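Local coordinates for cryptic loci regulator 2 (Schizosaccharomyces pombe 972h-, PDB 5IKJ), which promotes transcriptional silencing upstream of histone deacetylases and is required for nucleosome positioning at heterochromatic loci and for the silencing function of the SHREC complex, at residues Tyr172-Pro175 with Pro179-Ser182; Cys476-Asp479 with Glu483-Cys486; Ala263-Asn268 with Ser538-Val543; Leu256-Ile261 with Gln322-Ala327. All coordinates share one frame; numbering follows the deposited sequence.

Interaction 1: residues Tyr172-Pro175 with Pro179-Ser182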
loop_
_atom_site.group_PDB
_atom_site.type_symbol
_atom_site.label_atom_id
_atom_site.label_comp_id
_atom_site.label_asym_id
_atom_site.label_seq_id
_atom_site.Cartn_x
_atom_site.Cartn_y
_atom_site.Cartn_z
ATOM N N TYR A 172 -5.377 33.134 6.529
ATOM C CA TYR A 172 -4.295 33.809 5.828
ATOM C C TYR A 172 -2.946 33.370 6.390
ATOM O O TYR A 172 -2.853 32.797 7.478
ATOM C CB TYR A 172 -4.433 35.328 5.943
ATOM C CG TYR A 172 -5.490 35.937 5.044
ATOM C CD1 TYR A 172 -6.824 35.975 5.430
ATOM C CD2 TYR A 172 -5.149 36.492 3.817
ATOM C CE1 TYR A 172 -7.790 36.539 4.613
ATOM C CE2 TYR A 172 -6.108 37.058 2.994
ATOM C CZ TYR A 172 -7.426 37.078 3.398
ATOM O OH TYR A 172 -8.384 37.640 2.585
ATOM N N GLY A 173 -1.891 33.653 5.627
ATOM C CA GLY A 173 -0.543 33.294 6.026
ATOM C C GLY A 173 0.270 32.692 4.899
ATOM O O GLY A 173 1.503 32.754 4.912
ATOM N N HIS A 174 -0.408 32.114 3.915
ATOM C CA HIS A 174 0.291 31.451 2.826
ATOM C C HIS A 174 1.133 32.466 2.054
ATOM O O HIS A 174 0.681 33.593 1.816
ATOM C CB HIS A 174 -0.710 30.771 1.890
ATOM C CG HIS A 174 -0.079 29.844 0.899
ATOM N ND1 HIS A 174 0.351 30.259 -0.342
ATOM C CD2 HIS A 174 0.192 28.519 0.967
ATOM C CE1 HIS A 174 0.860 29.230 -0.997
ATOM N NE2 HIS A 174 0.775 28.163 -0.223
ATOM N N PRO A 175 2.356 32.108 1.648
ATOM C CA PRO A 175 3.227 33.096 0.986
ATOM C C PRO A 175 2.605 33.774 -0.223
ATOM O O PRO A 175 2.980 34.911 -0.543
ATOM C CB PRO A 175 4.454 32.262 0.589
ATOM C CG PRO A 175 4.480 31.141 1.558
ATOM C CD PRO A 175 3.047 30.824 1.864
ATOM N N PRO A 179 -5.913 33.564 0.939
ATOM C CA PRO A 179 -6.412 32.764 2.059
ATOM C C PRO A 179 -6.812 31.362 1.636
ATOM O O PRO A 179 -7.144 31.104 0.478
ATOM C CB PRO A 179 -7.640 33.554 2.525
ATOM C CG PRO A 179 -8.150 34.183 1.268
ATOM C CD PRO A 179 -6.938 34.491 0.427
ATOM N N PHE A 180 -6.767 30.448 2.602
ATOM C CA PHE A 180 -7.467 29.172 2.494
ATOM C C PHE A 180 -8.900 29.406 2.955
ATOM O O PHE A 180 -9.139 29.681 4.136
ATOM C CB PHE A 180 -6.796 28.089 3.337
ATOM C CG PHE A 180 -5.469 27.622 2.801
ATOM C CD1 PHE A 180 -5.406 26.687 1.780
ATOM C CD2 PHE A 180 -4.284 28.098 3.338
ATOM C CE1 PHE A 180 -4.187 26.247 1.295
ATOM C CE2 PHE A 180 -3.062 27.662 2.857
ATOM C CZ PHE A 180 -3.013 26.736 1.836
ATOM N N ARG A 181 -9.853 29.309 2.031
ATOM C CA ARG A 181 -11.231 29.679 2.319
ATOM C C ARG A 181 -12.024 28.565 2.991
ATOM O O ARG A 181 -13.185 28.784 3.352
ATOM C CB ARG A 181 -11.929 30.117 1.031
ATOM C CG ARG A 181 -11.151 31.178 0.272
ATOM C CD ARG A 181 -12.009 31.884 -0.755
ATOM N NE ARG A 181 -11.238 32.857 -1.523
ATOM C CZ ARG A 181 -11.771 33.827 -2.261
ATOM N NH1 ARG A 181 -13.087 33.969 -2.332
ATOM N NH2 ARG A 181 -10.982 34.661 -2.922
ATOM N N SER A 182 -11.430 27.389 3.171
ATOM C CA SER A 182 -12.055 26.312 3.922
ATOM C C SER A 182 -10.971 25.551 4.670
ATOM O O SER A 182 -9.806 25.544 4.266
ATOM C CB SER A 182 -12.834 25.353 3.012
ATOM O OG SER A 182 -11.957 24.481 2.320
#
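Pro179 lies over one face of the Tyr172 ring, and this CH-pi contact is the tight half of the meeting. Its CB sits 3.6 Å from the Tyr172 ring centroid and only 11° off the ring normal. CG and CD of the same pyrrolidine follow the outer part of the ring, with Pro179 CD 3.7 Å from Tyr172 CE2. The two side chains run in the same direction, so phenol and pyrrolidine overlap broadly, and the backbones close to 4.4 Å between the CA atoms of Tyr172 and Pro179.

The second pair is looser. His174 and Phe180 meet obliquely, their planes at 84°, with Phe180 CZ 3.8 Å from His174 CD2. With CG anti to the backbone N (chi1 -169°), the imidazole reaches toward Phe180, while His174 ND1 is hydrogen-bonded to Ser176 OG. The tight pair is partly exposed, whereas the looser His174 and Phe180 are buried.

Inward, Phe180 touches Leu208 and Cys206, and His174 meets the zinc ligand His189 edge-to-face and touches Cys209. The side chain of His174 comes within about 4 Å of the zinc ion. The loop thus lines the second shell of a zinc site built from three cysteines and one histidine.

Interaction 2: residues Cys476-Asp479 with Glu483-Cys486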
loop_
_atom_site.group_PDB
_atom_site.type_symbol
_atom_site.label_atom_id
_atom_site.label_comp_id
_atom_site.label_asym_id
_atom_site.label_seq_id
_atom_site.Cartn_x
_atom_site.Cartn_y
_atom_site.Cartn_z
ATOM N N CYS A 476 17.834 -17.580 8.307
ATOM C CA CYS A 476 18.582 -16.870 7.278
ATOM C C CYS A 476 19.886 -17.602 6.989
ATOM O O CYS A 476 20.577 -18.054 7.906
ATOM C CB CYS A 476 18.868 -15.435 7.723
ATOM S SG CYS A 476 19.525 -14.368 6.421
ATOM N N LEU A 477 20.221 -17.717 5.706
ATOM C CA LEU A 477 21.363 -18.512 5.271
ATOM C C LEU A 477 22.666 -17.725 5.194
ATOM O O LEU A 477 23.688 -18.298 4.800
ATOM C CB LEU A 477 21.085 -19.129 3.895
ATOM C CG LEU A 477 20.080 -20.277 3.772
ATOM C CD1 LEU A 477 20.091 -20.795 2.343
ATOM C CD2 LEU A 477 20.380 -21.406 4.748
ATOM N N HIS A 478 22.671 -16.443 5.551
ATOM C CA HIS A 478 23.847 -15.616 5.324
ATOM C C HIS A 478 23.951 -14.563 6.418
ATOM O O HIS A 478 23.090 -14.454 7.297
ATOM C CB HIS A 478 23.792 -14.963 3.941
ATOM C CG HIS A 478 22.614 -14.062 3.750
ATOM N ND1 HIS A 478 22.586 -12.764 4.214
ATOM C CD2 HIS A 478 21.415 -14.275 3.158
ATOM C CE1 HIS A 478 21.424 -12.216 3.909
ATOM N NE2 HIS A 478 20.696 -13.111 3.267
ATOM N N ASP A 479 25.025 -13.778 6.348
ATOM C CA ASP A 479 25.283 -12.758 7.352
ATOM C C ASP A 479 24.184 -11.702 7.338
ATOM O O ASP A 479 23.732 -11.259 6.277
ATOM C CB ASP A 479 26.646 -12.111 7.100
ATOM C CG ASP A 479 27.187 -11.394 8.321
ATOM O OD1 ASP A 479 26.707 -10.280 8.624
ATOM O OD2 ASP A 479 28.097 -11.944 8.976
ATOM N N GLU A 483 22.933 -8.595 1.825
ATOM C CA GLU A 483 21.819 -9.178 1.096
ATOM C C GLU A 483 22.323 -9.553 -0.290
ATOM O O GLU A 483 23.475 -9.287 -0.643
ATOM C CB GLU A 483 20.631 -8.211 1.028
ATOM C CG GLU A 483 19.980 -7.947 2.379
ATOM C CD GLU A 483 18.960 -6.823 2.333
ATOM O OE1 GLU A 483 18.880 -6.131 1.296
ATOM O OE2 GLU A 483 18.240 -6.630 3.336
ATOM N N TYR A 484 21.462 -10.180 -1.083
ATOM C CA TYR A 484 21.840 -10.639 -2.410
ATOM C C TYR A 484 20.912 -10.046 -3.459
ATOM O O TYR A 484 19.762 -9.693 -3.175
ATOM C CB TYR A 484 21.827 -12.169 -2.485
ATOM C CG TYR A 484 22.995 -12.798 -1.763
ATOM C CD1 TYR A 484 22.970 -12.977 -0.387
ATOM C CD2 TYR A 484 24.129 -13.196 -2.456
ATOM C CE1 TYR A 484 24.038 -13.543 0.278
ATOM C CE2 TYR A 484 25.203 -13.764 -1.800
ATOM C CZ TYR A 484 25.152 -13.934 -0.432
ATOM O OH TYR A 484 26.218 -14.499 0.229
ATOM N N VAL A 485 21.433 -9.930 -4.677
ATOM C CA VAL A 485 20.726 -9.304 -5.787
ATOM C C VAL A 485 20.685 -10.297 -6.937
ATOM O O VAL A 485 21.733 -10.768 -7.394
ATOM C CB VAL A 485 21.398 -7.996 -6.235
ATOM C CG1 VAL A 485 20.591 -7.330 -7.345
ATOM C CG2 VAL A 485 21.567 -7.049 -5.056
ATOM N N CYS A 486 19.482 -10.613 -7.405
ATOM C CA CYS A 486 19.303 -11.431 -8.591
ATOM C C CYS A 486 18.397 -10.702 -9.569
ATOM O O CYS A 486 17.570 -9.880 -9.159
ATOM C CB CYS A 486 18.691 -12.797 -8.249
ATOM S SG CYS A 486 16.970 -12.719 -7.703
#
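His478 and Tyr484 carry this contact as a T-shaped pair, the tyrosine edge directed at the imidazole face. Following the first segment from its start, Cys476 supplies the backing: its SG lies 3.6 Å above the His478 ring plane, on the face opposite Tyr484. Leu477 ties the turn to strand 425-436 through a backbone bond with Leu431.

At His478, CG stands between the backbone N and the carbonyl carbon (chi1 61°), which carries the ring toward strand 482-487. There Tyr484 CE1 approaches His478 CG to 3.8 Å, with the ring planes at 71°, and Glu483 CA is 4.2 Å from His478 CE1. Asp479 then holds the ring: His478 ND1 donates to Asp479 O at 2.8 Å, from above the carbonyl plane.

An alanine in place of His478 would probably leave the Tyr484 edge without its aromatic face and Asp479 O without its donor. The same strand, from Glu483 to Val485, pairs in an antiparallel ladder with a strand of another protein chain, extending the sheet across the interface. Because ND1 donates while NE2 receives the backbone N-H of Leu431, the imidazole is probably neutral and fixed against flipping.

Interaction 3: residues Ala263-Asn268 with Ser538-Val543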
loop_
_atom_site.group_PDB
_atom_site.type_symbol
_atom_site.label_atom_id
_atom_site.label_comp_id
_atom_site.label_asym_id
_atom_site.label_seq_id
_atom_site.Cartn_x
_atom_site.Cartn_y
_atom_site.Cartn_z
ATOM N N ALA A 263 -11.513 -7.482 -6.835
ATOM C CA ALA A 263 -11.766 -6.757 -5.597
ATOM C C ALA A 263 -11.725 -7.764 -4.462
ATOM O O ALA A 263 -11.709 -8.977 -4.681
ATOM C CB ALA A 263 -13.113 -6.020 -5.639
ATOM N N ARG A 264 -11.696 -7.245 -3.244
ATOM C CA ARG A 264 -11.655 -8.074 -2.051
ATOM C C ARG A 264 -11.962 -7.171 -0.871
ATOM O O ARG A 264 -11.730 -5.962 -0.931
ATOM C CB ARG A 264 -10.287 -8.751 -1.871
ATOM C CG ARG A 264 -9.204 -7.794 -1.411
ATOM C CD ARG A 264 -7.811 -8.340 -1.635
ATOM N NE ARG A 264 -6.801 -7.391 -1.179
ATOM C CZ ARG A 264 -5.490 -7.608 -1.220
ATOM N NH1 ARG A 264 -5.015 -8.750 -1.696
ATOM N NH2 ARG A 264 -4.653 -6.681 -0.784
ATOM N N ASN A 265 -12.503 -7.758 0.193
ATOM C CA ASN A 265 -12.868 -6.986 1.369
ATOM C C ASN A 265 -12.654 -7.842 2.605
ATOM O O ASN A 265 -12.777 -9.069 2.557
ATOM C CB ASN A 265 -14.323 -6.509 1.301
ATOM C CG ASN A 265 -15.307 -7.659 1.221
ATOM O OD1 ASN A 265 -15.638 -8.134 0.135
ATOM N ND2 ASN A 265 -15.776 -8.118 2.376
ATOM N N LEU A 266 -12.325 -7.182 3.709
ATOM C CA LEU A 266 -12.174 -7.875 4.977
ATOM C C LEU A 266 -13.541 -8.255 5.532
ATOM O O LEU A 266 -14.520 -7.519 5.377
ATOM C CB LEU A 266 -11.421 -6.994 5.972
ATOM C CG LEU A 266 -9.944 -6.750 5.656
ATOM C CD1 LEU A 266 -9.385 -5.622 6.512
ATOM C CD2 LEU A 266 -9.133 -8.022 5.858
ATOM N N ILE A 267 -13.604 -9.412 6.181
ATOM C CA ILE A 267 -14.850 -9.920 6.740
ATOM C C ILE A 267 -15.007 -9.363 8.147
ATOM O O ILE A 267 -14.111 -9.507 8.986
ATOM C CB ILE A 267 -14.870 -11.459 6.751
ATOM C CG1 ILE A 267 -14.344 -12.028 5.428
ATOM C CG2 ILE A 267 -16.292 -11.955 6.989
ATOM C CD1 ILE A 267 -14.082 -13.522 5.462
ATOM N N ASN A 268 -16.147 -8.728 8.409
ATOM C CA ASN A 268 -16.390 -8.119 9.713
ATOM C C ASN A 268 -16.679 -9.201 10.745
ATOM O O ASN A 268 -17.639 -9.965 10.604
ATOM C CB ASN A 268 -17.555 -7.136 9.627
ATOM C CG ASN A 268 -17.852 -6.458 10.954
ATOM O OD1 ASN A 268 -17.881 -7.099 12.005
ATOM N ND2 ASN A 268 -18.078 -5.151 10.909
ATOM N N SER A 538 -24.012 -4.862 -3.096
ATOM C CA SER A 538 -25.158 -5.591 -2.587
ATOM C C SER A 538 -24.733 -6.895 -1.961
ATOM O O SER A 538 -25.343 -7.361 -1.010
ATOM C CB SER A 538 -26.147 -5.876 -3.710
ATOM O OG SER A 538 -26.745 -4.685 -4.165
ATOM N N GLU A 539 -23.682 -7.486 -2.505
ATOM C CA GLU A 539 -23.211 -8.773 -2.007
ATOM C C GLU A 539 -22.536 -8.644 -0.646
ATOM O O GLU A 539 -22.633 -9.560 0.179
ATOM C CB GLU A 539 -22.245 -9.398 -3.014
ATOM C CG GLU A 539 -21.989 -10.881 -2.795
ATOM C CD GLU A 539 -23.088 -11.759 -3.365
ATOM O OE1 GLU A 539 -23.943 -11.244 -4.115
ATOM O OE2 GLU A 539 -23.096 -12.971 -3.062
ATOM N N ILE A 540 -21.853 -7.526 -0.391
ATOM C CA ILE A 540 -21.062 -7.344 0.823
ATOM C C ILE A 540 -21.660 -6.287 1.744
ATOM O O ILE A 540 -21.042 -5.938 2.756
ATOM C CB ILE A 540 -19.600 -6.997 0.489
ATOM C CG1 ILE A 540 -19.480 -5.576 -0.082
ATOM C CG2 ILE A 540 -19.025 -8.005 -0.497
ATOM C CD1 ILE A 540 -18.056 -5.057 -0.135
ATOM N N ASP A 541 -22.845 -5.763 1.424
ATOM C CA ASP A 541 -23.364 -4.598 2.137
ATOM C C ASP A 541 -23.367 -4.816 3.645
ATOM O O ASP A 541 -23.050 -3.899 4.412
ATOM C CB ASP A 541 -24.777 -4.272 1.646
ATOM C CG ASP A 541 -25.175 -2.829 1.913
ATOM O OD1 ASP A 541 -24.756 -2.270 2.949
ATOM O OD2 ASP A 541 -25.908 -2.253 1.081
ATOM N N MET A 542 -23.717 -6.021 4.091
ATOM C CA MET A 542 -23.822 -6.295 5.520
ATOM C C MET A 542 -22.550 -6.904 6.097
ATOM O O MET A 542 -22.173 -6.587 7.230
ATOM C CB MET A 542 -24.998 -7.239 5.793
ATOM C CG MET A 542 -26.267 -6.940 4.994
ATOM S SD MET A 542 -26.813 -5.224 5.090
ATOM C CE MET A 542 -26.851 -4.964 6.861
ATOM N N VAL A 543 -21.869 -7.760 5.335
ATOM C CA VAL A 543 -20.858 -8.630 5.924
ATOM C C VAL A 543 -19.527 -7.904 6.074
ATOM O O VAL A 543 -18.843 -8.044 7.093
ATOM C CB VAL A 543 -20.718 -9.907 5.072
ATOM C CG1 VAL A 543 -19.729 -10.880 5.708
ATOM C CG2 VAL A 543 -22.083 -10.574 4.872
#
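Asn268 and Val543 form the polar link of the first shell: Asn268 N donates to Val543 O at 3.1 Å, with an N-H...O angle of 149°. One residue earlier, Ile267 turns its CG2 branch to Val543 CG1 at 3.8 Å. These two side chains lie alongside each other and point the same way. At the inner end, Asn265 and Ile540 slide past one another in opposite directions, and Asn265 OD1 comes within 3.4 Å of Ile540 CG2. The CD1 methyl of Ile540 also reaches the amide, 4.0 Å from Asn265 CG, so two branches of one isoleucine pack against the same side of the amide.

What positions that amide lies in the second shell. OD1 is hydrogen-bonded to His291 NE2 and ND2 to Gln289 OE1, both on the adjacent strand 288-294. A chi1 of 61° keeps the group close to its own backbone, within reach of a weak 3.3 Å bond from Asn265 ND2 to Leu266 O. A leucine here would probably leave His291 and Gln289 without their amide mates in a buried spot beside Ile540.

Further out, Leu266 pairs through its backbone with Ala545, which continues the C-terminal tail along the strand end, and Asp541 makes a salt bridge to a basic side chain of another protein chain. Helix 531-540 and the tail after it therefore dock against a five-stranded antiparallel sheet whose strand order, 4-3-2-1-5, resembles that of an SH3-like meander.

Interaction 4: residues Leu256-Ile261 with Gln322-Ala327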
loop_
_atom_site.group_PDB
_atom_site.type_symbol
_atom_site.label_atom_id
_atom_site.label_comp_id
_atom_site.label_asym_id
_atom_site.label_seq_id
_atom_site.Cartn_x
_atom_site.Cartn_y
_atom_site.Cartn_z
ATOM N N LEU A 256 -13.222 -26.010 -12.567
ATOM C CA LEU A 256 -12.040 -25.152 -12.523
ATOM C C LEU A 256 -12.249 -24.001 -13.503
ATOM O O LEU A 256 -12.241 -24.204 -14.721
ATOM C CB LEU A 256 -10.776 -25.940 -12.860
ATOM C CG LEU A 256 -10.242 -26.942 -11.828
ATOM C CD1 LEU A 256 -8.885 -27.467 -12.282
ATOM C CD2 LEU A 256 -10.133 -26.337 -10.433
ATOM N N ILE A 257 -12.425 -22.797 -12.973
ATOM C CA ILE A 257 -12.784 -21.622 -13.759
ATOM C C ILE A 257 -11.598 -20.654 -13.732
ATOM O O ILE A 257 -11.147 -20.277 -12.644
ATOM C CB ILE A 257 -14.056 -20.951 -13.217
ATOM C CG1 ILE A 257 -15.260 -21.881 -13.397
ATOM C CG2 ILE A 257 -14.303 -19.613 -13.906
ATOM C CD1 ILE A 257 -16.501 -21.430 -12.659
ATOM N N PRO A 258 -11.072 -20.228 -14.883
ATOM C CA PRO A 258 -10.025 -19.194 -14.864
ATOM C C PRO A 258 -10.627 -17.843 -14.512
ATOM O O PRO A 258 -11.663 -17.453 -15.053
ATOM C CB PRO A 258 -9.469 -19.210 -16.297
ATOM C CG PRO A 258 -10.127 -20.372 -16.991
ATOM C CD PRO A 258 -11.394 -20.642 -16.258
ATOM N N ALA A 259 -9.971 -17.125 -13.604
ATOM C CA ALA A 259 -10.526 -15.883 -13.090
ATOM C C ALA A 259 -9.398 -14.920 -12.754
ATOM O O ALA A 259 -8.227 -15.301 -12.673
ATOM C CB ALA A 259 -11.396 -16.135 -11.855
ATOM N N ILE A 260 -9.772 -13.657 -12.563
ATOM C CA ILE A 260 -8.853 -12.619 -12.117
ATOM C C ILE A 260 -9.468 -11.940 -10.903
ATOM O O ILE A 260 -10.662 -11.618 -10.901
ATOM C CB ILE A 260 -8.557 -11.588 -13.223
ATOM C CG1 ILE A 260 -7.526 -10.567 -12.731
ATOM C CG2 ILE A 260 -9.834 -10.878 -13.664
ATOM C CD1 ILE A 260 -6.765 -9.888 -13.847
ATOM N N ILE A 261 -8.660 -11.736 -9.866
ATOM C CA ILE A 261 -9.131 -11.019 -8.688
ATOM C C ILE A 261 -9.353 -9.559 -9.071
ATOM O O ILE A 261 -8.423 -8.865 -9.486
ATOM C CB ILE A 261 -8.130 -11.143 -7.531
ATOM C CG1 ILE A 261 -7.762 -12.608 -7.267
ATOM C CG2 ILE A 261 -8.691 -10.492 -6.260
ATOM C CD1 ILE A 261 -8.886 -13.461 -6.692
ATOM N N GLN A 322 -10.513 -22.790 -26.234
ATOM C CA GLN A 322 -10.355 -21.437 -26.760
ATOM C C GLN A 322 -10.461 -20.378 -25.667
ATOM O O GLN A 322 -9.689 -19.412 -25.653
ATOM C CB GLN A 322 -11.400 -21.192 -27.847
ATOM C CG GLN A 322 -11.109 -20.008 -28.751
ATOM C CD GLN A 322 -12.002 -19.988 -29.978
ATOM O OE1 GLN A 322 -12.852 -20.862 -30.154
ATOM N NE2 GLN A 322 -11.811 -18.992 -30.835
ATOM N N GLU A 323 -11.413 -20.534 -24.746
ATOM C CA GLU A 323 -11.636 -19.498 -23.742
ATOM C C GLU A 323 -10.508 -19.422 -22.719
ATOM O O GLU A 323 -10.416 -18.426 -21.994
ATOM C CB GLU A 323 -12.976 -19.724 -23.036
ATOM C CG GLU A 323 -12.966 -20.783 -21.942
ATOM C CD GLU A 323 -12.458 -22.123 -22.427
ATOM O OE1 GLU A 323 -12.788 -22.504 -23.570
ATOM O OE2 GLU A 323 -11.725 -22.791 -21.669
ATOM N N HIS A 324 -9.651 -20.445 -22.639
ATOM C CA HIS A 324 -8.484 -20.383 -21.767
ATOM C C HIS A 324 -7.406 -19.441 -22.288
ATOM O O HIS A 324 -6.434 -19.186 -21.570
ATOM C CB HIS A 324 -7.870 -21.776 -21.594
ATOM C CG HIS A 324 -8.473 -22.579 -20.482
ATOM N ND1 HIS A 324 -7.933 -23.775 -20.062
ATOM C CD2 HIS A 324 -9.561 -22.364 -19.704
ATOM C CE1 HIS A 324 -8.660 -24.263 -19.074
ATOM N NE2 HIS A 324 -9.654 -23.426 -18.837
ATOM N N LEU A 325 -7.551 -18.917 -23.507
ATOM C CA LEU A 325 -6.470 -18.171 -24.138
ATOM C C LEU A 325 -6.351 -16.744 -23.620
ATOM O O LEU A 325 -5.311 -16.112 -23.833
ATOM C CB LEU A 325 -6.664 -18.162 -25.655
ATOM C CG LEU A 325 -6.704 -19.543 -26.317
ATOM C CD1 LEU A 325 -6.957 -19.405 -27.808
ATOM C CD2 LEU A 325 -5.421 -20.324 -26.060
ATOM N N VAL A 326 -7.381 -16.220 -22.955
ATOM C CA VAL A 326 -7.239 -14.926 -22.297
ATOM C C VAL A 326 -6.340 -15.059 -21.075
ATOM O O VAL A 326 -5.461 -14.222 -20.839
ATOM C CB VAL A 326 -8.618 -14.354 -21.921
ATOM C CG1 VAL A 326 -8.471 -12.963 -21.313
ATOM C CG2 VAL A 326 -9.532 -14.308 -23.138
ATOM N N ALA A 327 -6.538 -16.116 -20.285
ATOM C CA ALA A 327 -5.691 -16.344 -19.121
ATOM C C ALA A 327 -4.268 -16.695 -19.537
ATOM O O ALA A 327 -3.305 -16.305 -18.866
ATOM C CB ALA A 327 -6.286 -17.450 -18.251
#
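His324 meets Pro258 through two torsions: chi1 of -87° swings the imidazole toward strand 255-266, and chi2 of -171° sets ND1 anti to CA, so that CD2 lies on the same side of the CB-CG bond as CA. The pyrrolidine, with its C-gamma in the exo pucker, projects from the strand toward that ring, and the two side chains cross at about a right angle.

The setting is a five-stranded antiparallel sheet whose strand order resembles that of SH3-like folds, met here by the start of helix 325-330. Pro258 has no N-H to give, yet its carbonyl still pairs with Leu295, and its ring packs against His324 and Trp249. Beside the histidine, the contact continues from proline to helix, Pro258 CB lying 4.1 Å from Ala327 CB. The turn leading into the helix is closed by Leu325 N bonding to Gln322 O at 3.1 Å.

Two neighbours fix the imidazole. His324 ND1 takes a hydrogen bond from the backbone N of Asp318, and Trp249, on strand 247-252, meets the ring edge-to-face. Ala327 in turn rests on Trp312, so all three touching residues are buried among aromatic groups. At the closest point Pro258 CG stands 3.4 Å from His324 CD2 and 3.6 Å from His324 NE2.

Overall arrangement
Interactions 3 and 4 share strand 255-266: interaction 4 uses its beginning and interaction 3 its end, with centres about 24 Å apart. Their segments alternate along the chain, so one central strand receives both helix 325-330 and helix 531-540 with its tail. Interaction 1 comes first in sequence, beside the zinc site, its centre about 41 Å from that of interaction 3 and about 54 Å from that of interaction 4. Interaction 2, in the larger mixed sheet, follows interaction 4 and falls between the two segments of interaction 3; its centre is about 52 Å from that of interaction 1. Interactions 1 and 2 are thus local to their loops, while interactions 3 and 4 join distant parts of the chain.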